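Local coordinates for recombination protein recR (Deinococcus radiodurans, PDB 1VDD), which probably acts with RecF and RecO in RecBC-independent recombinational repair of DNA and forms a ring-shaped assembly thought to bind DNA, at residues C57-N62 against D70-P75; L122-L127 against L152-L157. One frame throughout, in Å; residues are numbered along the deposited sequence.

Interaction 1: residues C57-N62 against D70-P75. With ZN (zinc ion), chain E.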
loop_
_atom_site.group_PDB
_atom_site.type_symbol
_atom_site.label_atom_id
_atom_site.label_comp_id
_atom_site.label_asym_id
_atom_site.label_seq_id
_atom_site.Cartn_x
_atom_site.Cartn_y
_atom_site.Cartn_z
ATOM N N CYS A 57 18.127 -32.330 -5.491
ATOM C CA CYS A 57 18.057 -33.583 -6.258
ATOM C C CYS A 57 19.247 -33.644 -7.210
ATOM O O CYS A 57 19.612 -32.646 -7.828
ATOM C CB CYS A 57 16.740 -33.659 -7.057
ATOM S SG CYS A 57 16.574 -35.065 -8.215
ATOM N N PRO A 58 19.871 -34.817 -7.341
ATOM C CA PRO A 58 21.026 -34.968 -8.228
ATOM C C PRO A 58 20.691 -34.867 -9.723
ATOM O O PRO A 58 21.494 -34.358 -10.507
ATOM C CB PRO A 58 21.558 -36.341 -7.848
ATOM C CG PRO A 58 20.291 -37.099 -7.550
ATOM C CD PRO A 58 19.515 -36.103 -6.714
ATOM N N ILE A 59 19.511 -35.354 -10.107
ATOM C CA ILE A 59 19.062 -35.332 -11.506
ATOM C C ILE A 59 18.651 -33.912 -11.868
ATOM O O ILE A 59 19.390 -33.183 -12.540
ATOM C CB ILE A 59 17.841 -36.257 -11.713
ATOM C CG1 ILE A 59 18.138 -37.660 -11.165
ATOM C CG2 ILE A 59 17.462 -36.279 -13.187
ATOM C CD1 ILE A 59 19.458 -38.267 -11.636
ATOM N N CYS A 60 17.441 -33.549 -11.459
ATOM C CA CYS A 60 16.943 -32.198 -11.646
ATOM C C CYS A 60 17.390 -31.698 -10.290
ATOM O O CYS A 60 17.756 -32.513 -9.449
ATOM C CB CYS A 60 15.421 -32.184 -11.722
ATOM S SG CYS A 60 14.611 -32.931 -10.283
ATOM N N PHE A 61 17.379 -30.402 -10.038
ATOM C CA PHE A 61 17.815 -29.974 -8.722
ATOM C C PHE A 61 16.681 -29.428 -7.867
ATOM O O PHE A 61 16.808 -28.411 -7.180
ATOM C CB PHE A 61 18.974 -28.993 -8.876
ATOM C CG PHE A 61 20.221 -29.653 -9.388
ATOM C CD1 PHE A 61 20.255 -30.196 -10.676
ATOM C CD2 PHE A 61 21.321 -29.838 -8.558
ATOM C CE1 PHE A 61 21.357 -30.916 -11.119
ATOM C CE2 PHE A 61 22.434 -30.558 -8.992
ATOM C CZ PHE A 61 22.452 -31.101 -10.275
ATOM N N ASN A 62 15.560 -30.139 -7.927
ATOM C CA ASN A 62 14.372 -29.801 -7.160
ATOM C C ASN A 62 14.628 -30.285 -5.733
ATOM O O ASN A 62 15.266 -31.313 -5.534
ATOM C CB ASN A 62 13.158 -30.506 -7.762
ATOM C CG ASN A 62 11.862 -30.047 -7.152
ATOM O OD1 ASN A 62 11.634 -28.848 -6.986
ATOM N ND2 ASN A 62 10.995 -30.995 -6.821
ATOM N N ASP A 70 10.676 -36.460 -5.778
ATOM C CA ASP A 70 9.406 -37.163 -5.996
ATOM C C ASP A 70 8.957 -37.089 -7.456
ATOM O O ASP A 70 8.265 -37.978 -7.949
ATOM C CB ASP A 70 8.297 -36.584 -5.111
ATOM C CG ASP A 70 6.974 -37.330 -5.269
ATOM O OD1 ASP A 70 6.935 -38.555 -5.004
ATOM O OD2 ASP A 70 5.973 -36.690 -5.661
ATOM N N VAL A 71 9.338 -36.019 -8.141
ATOM C CA VAL A 71 8.980 -35.851 -9.541
ATOM C C VAL A 71 9.762 -36.842 -10.383
ATOM O O VAL A 71 9.205 -37.509 -11.253
ATOM C CB VAL A 71 9.308 -34.436 -10.027
ATOM C CG1 VAL A 71 9.135 -34.350 -11.535
ATOM C CG2 VAL A 71 8.420 -33.435 -9.313
ATOM N N CYS A 72 11.063 -36.927 -10.122
ATOM C CA CYS A 72 11.924 -37.839 -10.854
ATOM C C CYS A 72 11.449 -39.277 -10.616
ATOM O O CYS A 72 11.296 -40.053 -11.559
ATOM C CB CYS A 72 13.396 -37.663 -10.419
ATOM S SG CYS A 72 14.244 -36.119 -10.992
ATOM N N ALA A 73 11.186 -39.617 -9.358
ATOM C CA ALA A 73 10.731 -40.960 -9.006
ATOM C C ALA A 73 9.414 -41.328 -9.677
ATOM O O ALA A 73 9.349 -42.278 -10.459
ATOM C CB ALA A 73 10.587 -41.082 -7.498
ATOM N N ASP A 74 8.366 -40.580 -9.347
ATOM C CA ASP A 74 7.032 -40.796 -9.896
ATOM C C ASP A 74 7.089 -41.294 -11.348
ATOM O O ASP A 74 7.649 -40.632 -12.232
ATOM C CB ASP A 74 6.238 -39.498 -9.824
ATOM C CG ASP A 74 4.755 -39.718 -9.964
ATOM O OD1 ASP A 74 4.348 -40.532 -10.822
ATOM O OD2 ASP A 74 3.998 -39.064 -9.219
ATOM N N PRO A 75 6.507 -42.479 -11.603
ATOM C CA PRO A 75 6.451 -43.141 -12.911
ATOM C C PRO A 75 5.294 -42.715 -13.816
ATOM O O PRO A 75 5.331 -42.954 -15.028
ATOM C CB PRO A 75 6.355 -44.607 -12.532
ATOM C CG PRO A 75 5.432 -44.542 -11.344
ATOM C CD PRO A 75 5.989 -43.373 -10.548
HETATM ZN ZN ZN E . 14.444 -34.638 -9.434
#
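Cys57 and Cys60 meet Cys72 around a zinc ion in the C4-type zinc finger of RecR. The first two cysteines belong to a CxxC turn that joins strands 55-56 and 63-64 of a small antiparallel hairpin; Cys72 sits on the short helix 70-73, and Cys69, just before that helix, completes the four-sulfur site.

The side chain of Cys72 makes the largest single contribution to the contact. From the helix its CB points toward the turn and stays 3.3 Å from the zinc. One bond further, SG binds the metal at 2.2 Å. There the sulfur meets two kinds of neighbour: Cys60 SG, 3.3 Å away on the metal, and, at roughly a right angle to it, the aliphatic flank of Ile59, whose CB lies 3.7 Å from Cys72 SG. Ile59 CG2 and CG1 approach the same sulfur slightly less closely, and thus hydrocarbon packs against a metal-bound thiolate.

The two turn cysteines reach the ion through different torsions. Cys57 places its sulfur anti to the backbone N (chi1 173°), while Cys60 tucks its sulfur between backbone N and carbonyl carbon (chi1 56°), which lets both converge on one ion from a single turn. The backbone bond from Cys57 N to Asn62 O closes that turn at its base. Beside the site the packing is looser: the amide nitrogen ND2 of Asn62 rests 4.3 Å from CG2 of Val71.

Interaction 2: residues L122-L127 against L152-L157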
loop_
_atom_site.group_PDB
_atom_site.type_symbol
_atom_site.label_atom_id
_atom_site.label_comp_id
_atom_site.label_asym_id
_atom_site.label_seq_id
_atom_site.Cartn_x
_atom_site.Cartn_y
_atom_site.Cartn_z
ATOM N N LEU A 122 24.944 -21.709 -12.174
ATOM C CA LEU A 122 23.585 -22.247 -12.278
ATOM C C LEU A 122 23.661 -23.684 -12.812
ATOM O O LEU A 122 24.524 -24.008 -13.628
ATOM C CB LEU A 122 22.722 -21.386 -13.214
ATOM C CG LEU A 122 22.469 -19.924 -12.816
ATOM C CD1 LEU A 122 21.515 -19.283 -13.816
ATOM C CD2 LEU A 122 21.886 -19.847 -11.412
ATOM N N HIS A 123 22.752 -24.538 -12.355
ATOM C CA HIS A 123 22.750 -25.933 -12.761
ATOM C C HIS A 123 22.399 -26.169 -14.229
ATOM O O HIS A 123 21.532 -26.979 -14.550
ATOM C CB HIS A 123 21.810 -26.730 -11.849
ATOM C CG HIS A 123 22.195 -26.683 -10.402
ATOM N ND1 HIS A 123 21.518 -25.922 -9.474
ATOM C CD2 HIS A 123 23.229 -27.252 -9.737
ATOM C CE1 HIS A 123 22.120 -26.020 -8.302
ATOM N NE2 HIS A 123 23.162 -26.820 -8.435
ATOM N N ILE A 124 23.090 -25.483 -15.131
ATOM C CA ILE A 124 22.804 -25.658 -16.546
ATOM C C ILE A 124 23.462 -26.903 -17.134
ATOM O O ILE A 124 22.923 -27.519 -18.047
ATOM C CB ILE A 124 23.214 -24.402 -17.353
ATOM C CG1 ILE A 124 22.401 -23.197 -16.857
ATOM C CG2 ILE A 124 22.986 -24.633 -18.853
ATOM C CD1 ILE A 124 22.460 -21.984 -17.761
ATOM N N LYS A 125 24.618 -27.290 -16.605
ATOM C CA LYS A 125 25.298 -28.479 -17.112
ATOM C C LYS A 125 24.469 -29.763 -16.966
ATOM O O LYS A 125 24.154 -30.413 -17.954
ATOM C CB LYS A 125 26.647 -28.680 -16.411
ATOM C CG LYS A 125 27.465 -29.846 -16.985
ATOM C CD LYS A 125 28.314 -30.571 -15.930
ATOM C CE LYS A 125 27.469 -31.441 -14.981
ATOM N NZ LYS A 125 26.754 -32.584 -15.646
ATOM N N PRO A 126 24.100 -30.143 -15.731
ATOM C CA PRO A 126 23.315 -31.364 -15.521
ATOM C C PRO A 126 22.006 -31.476 -16.297
ATOM O O PRO A 126 21.313 -32.490 -16.197
ATOM C CB PRO A 126 23.100 -31.382 -14.010
ATOM C CG PRO A 126 23.132 -29.936 -13.641
ATOM C CD PRO A 126 24.278 -29.421 -14.460
ATOM N N LEU A 127 21.673 -30.444 -17.066
ATOM C CA LEU A 127 20.451 -30.454 -17.857
ATOM C C LEU A 127 20.708 -31.086 -19.223
ATOM O O LEU A 127 19.942 -31.947 -19.674
ATOM C CB LEU A 127 19.921 -29.027 -18.034
ATOM C CG LEU A 127 18.526 -28.830 -18.658
ATOM C CD1 LEU A 127 18.582 -28.989 -20.152
ATOM C CD2 LEU A 127 17.550 -29.830 -18.064
ATOM N N LEU A 152 17.086 -17.519 -23.470
ATOM C CA LEU A 152 17.698 -17.485 -24.790
ATOM C C LEU A 152 19.044 -18.199 -24.743
ATOM O O LEU A 152 19.447 -18.840 -25.705
ATOM C CB LEU A 152 17.849 -16.043 -25.279
ATOM C CG LEU A 152 16.535 -15.281 -25.524
ATOM C CD1 LEU A 152 16.834 -14.023 -26.343
ATOM C CD2 LEU A 152 15.529 -16.154 -26.278
ATOM N N TYR A 153 19.733 -18.110 -23.615
ATOM C CA TYR A 153 21.007 -18.803 -23.506
ATOM C C TYR A 153 20.724 -20.294 -23.547
ATOM O O TYR A 153 21.401 -21.048 -24.250
ATOM C CB TYR A 153 21.716 -18.483 -22.192
ATOM C CG TYR A 153 22.963 -19.314 -22.008
ATOM C CD1 TYR A 153 24.145 -19.002 -22.685
ATOM C CD2 TYR A 153 22.947 -20.452 -21.209
ATOM C CE1 TYR A 153 25.270 -19.799 -22.568
ATOM C CE2 TYR A 153 24.066 -21.259 -21.086
ATOM C CZ TYR A 153 25.222 -20.928 -21.768
ATOM O OH TYR A 153 26.327 -21.735 -21.643
ATOM N N LEU A 154 19.718 -20.712 -22.781
ATOM C CA LEU A 154 19.341 -22.121 -22.709
ATOM C C LEU A 154 18.903 -22.637 -24.071
ATOM O O LEU A 154 19.264 -23.751 -24.467
ATOM C CB LEU A 154 18.234 -22.321 -21.669
ATOM C CG LEU A 154 18.675 -22.084 -20.218
ATOM C CD1 LEU A 154 17.481 -22.198 -19.285
ATOM C CD2 LEU A 154 19.751 -23.093 -19.838
ATOM N N GLN A 155 18.128 -21.823 -24.784
ATOM C CA GLN A 155 17.672 -22.182 -26.121
ATOM C C GLN A 155 18.892 -22.505 -26.995
ATOM O O GLN A 155 18.969 -23.581 -27.596
ATOM C CB GLN A 155 16.885 -21.019 -26.737
ATOM C CG GLN A 155 16.414 -21.266 -28.166
ATOM C CD GLN A 155 15.720 -20.056 -28.782
ATOM O OE1 GLN A 155 15.466 -20.024 -29.989
ATOM N NE2 GLN A 155 15.407 -19.060 -27.954
ATOM N N ARG A 156 19.837 -21.564 -27.053
ATOM C CA ARG A 156 21.061 -21.727 -27.834
ATOM C C ARG A 156 21.715 -23.053 -27.481
ATOM O O ARG A 156 21.956 -23.894 -28.349
ATOM C CB ARG A 156 22.055 -20.597 -27.532
ATOM C CG ARG A 156 21.631 -19.198 -27.983
ATOM C CD ARG A 156 21.829 -18.991 -29.478
ATOM N NE ARG A 156 21.229 -17.744 -29.965
ATOM C CZ ARG A 156 21.619 -16.519 -29.611
ATOM N NH1 ARG A 156 22.622 -16.358 -28.753
ATOM N NH2 ARG A 156 20.999 -15.452 -30.113
ATOM N N LEU A 157 21.983 -23.235 -26.192
ATOM C CA LEU A 157 22.639 -24.439 -25.701
ATOM C C LEU A 157 21.942 -25.734 -26.049
ATOM O O LEU A 157 22.561 -26.649 -26.578
ATOM C CB LEU A 157 22.822 -24.368 -24.182
ATOM C CG LEU A 157 24.272 -24.259 -23.701
ATOM C CD1 LEU A 157 24.338 -24.307 -22.182
ATOM C CD2 LEU A 157 25.078 -25.396 -24.289
#
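Ile124 projects from the loop 122-127 into a hollow on helix 145-158, formed by Tyr153, Leu154 and Leu157. The contact joins the connection between strands 103-106 and 136-139 of the Toprim domain to one of the helices packed on its parallel sheet.

The isoleucine is the bump, and its two branches divide the hollow. CD1, at the end of the longer branch, settles in the angle formed by CD2 of Leu154, at 3.6 Å, and the ring of Tyr153, where it approaches CE2 obliquely at 3.8 Å. The shorter branch, CG2, fits against CD1 of Leu157 at 3.6 Å and also touches Leu154 CD2, which lies against both branches. Tyr153 holds its CG anti to the backbone N (chi1 174°), and this swings the CD2-CE2 side of the ring up to the isoleucine.

Pro119 touches both Ile124 and Tyr153, while Leu154 also reaches Val84 on strand 81-85. Cut back to an alanine, Ile124 loses both branches, which would probably open a gap beside Leu154, Leu157 and the tyrosine ring and weaken the loop's hold here. With only aliphatic and aromatic carbon meeting, the attachment depends on complementary shape and the exclusion of water.

The two contacts stand in series along the chain, with centres 18 Å apart, and share neither segment. Interaction 1 is drawn together by a metal: four sulfurs hold a turn and a very short helix in a module with little regular structure. Interaction 2 relies on apolar packing in the Toprim domain, where a loop lies against a long helix beside the parallel sheet. Both are partly buried, although interaction 1 includes the exposed Ile59, whereas every residue touching in interaction 2 is at least partly covered. Phe61 bridges them, stacking on the ring of His123 and packing its CE1 against CG of Pro126, so that the zinc-binding turn abuts the Toprim loop.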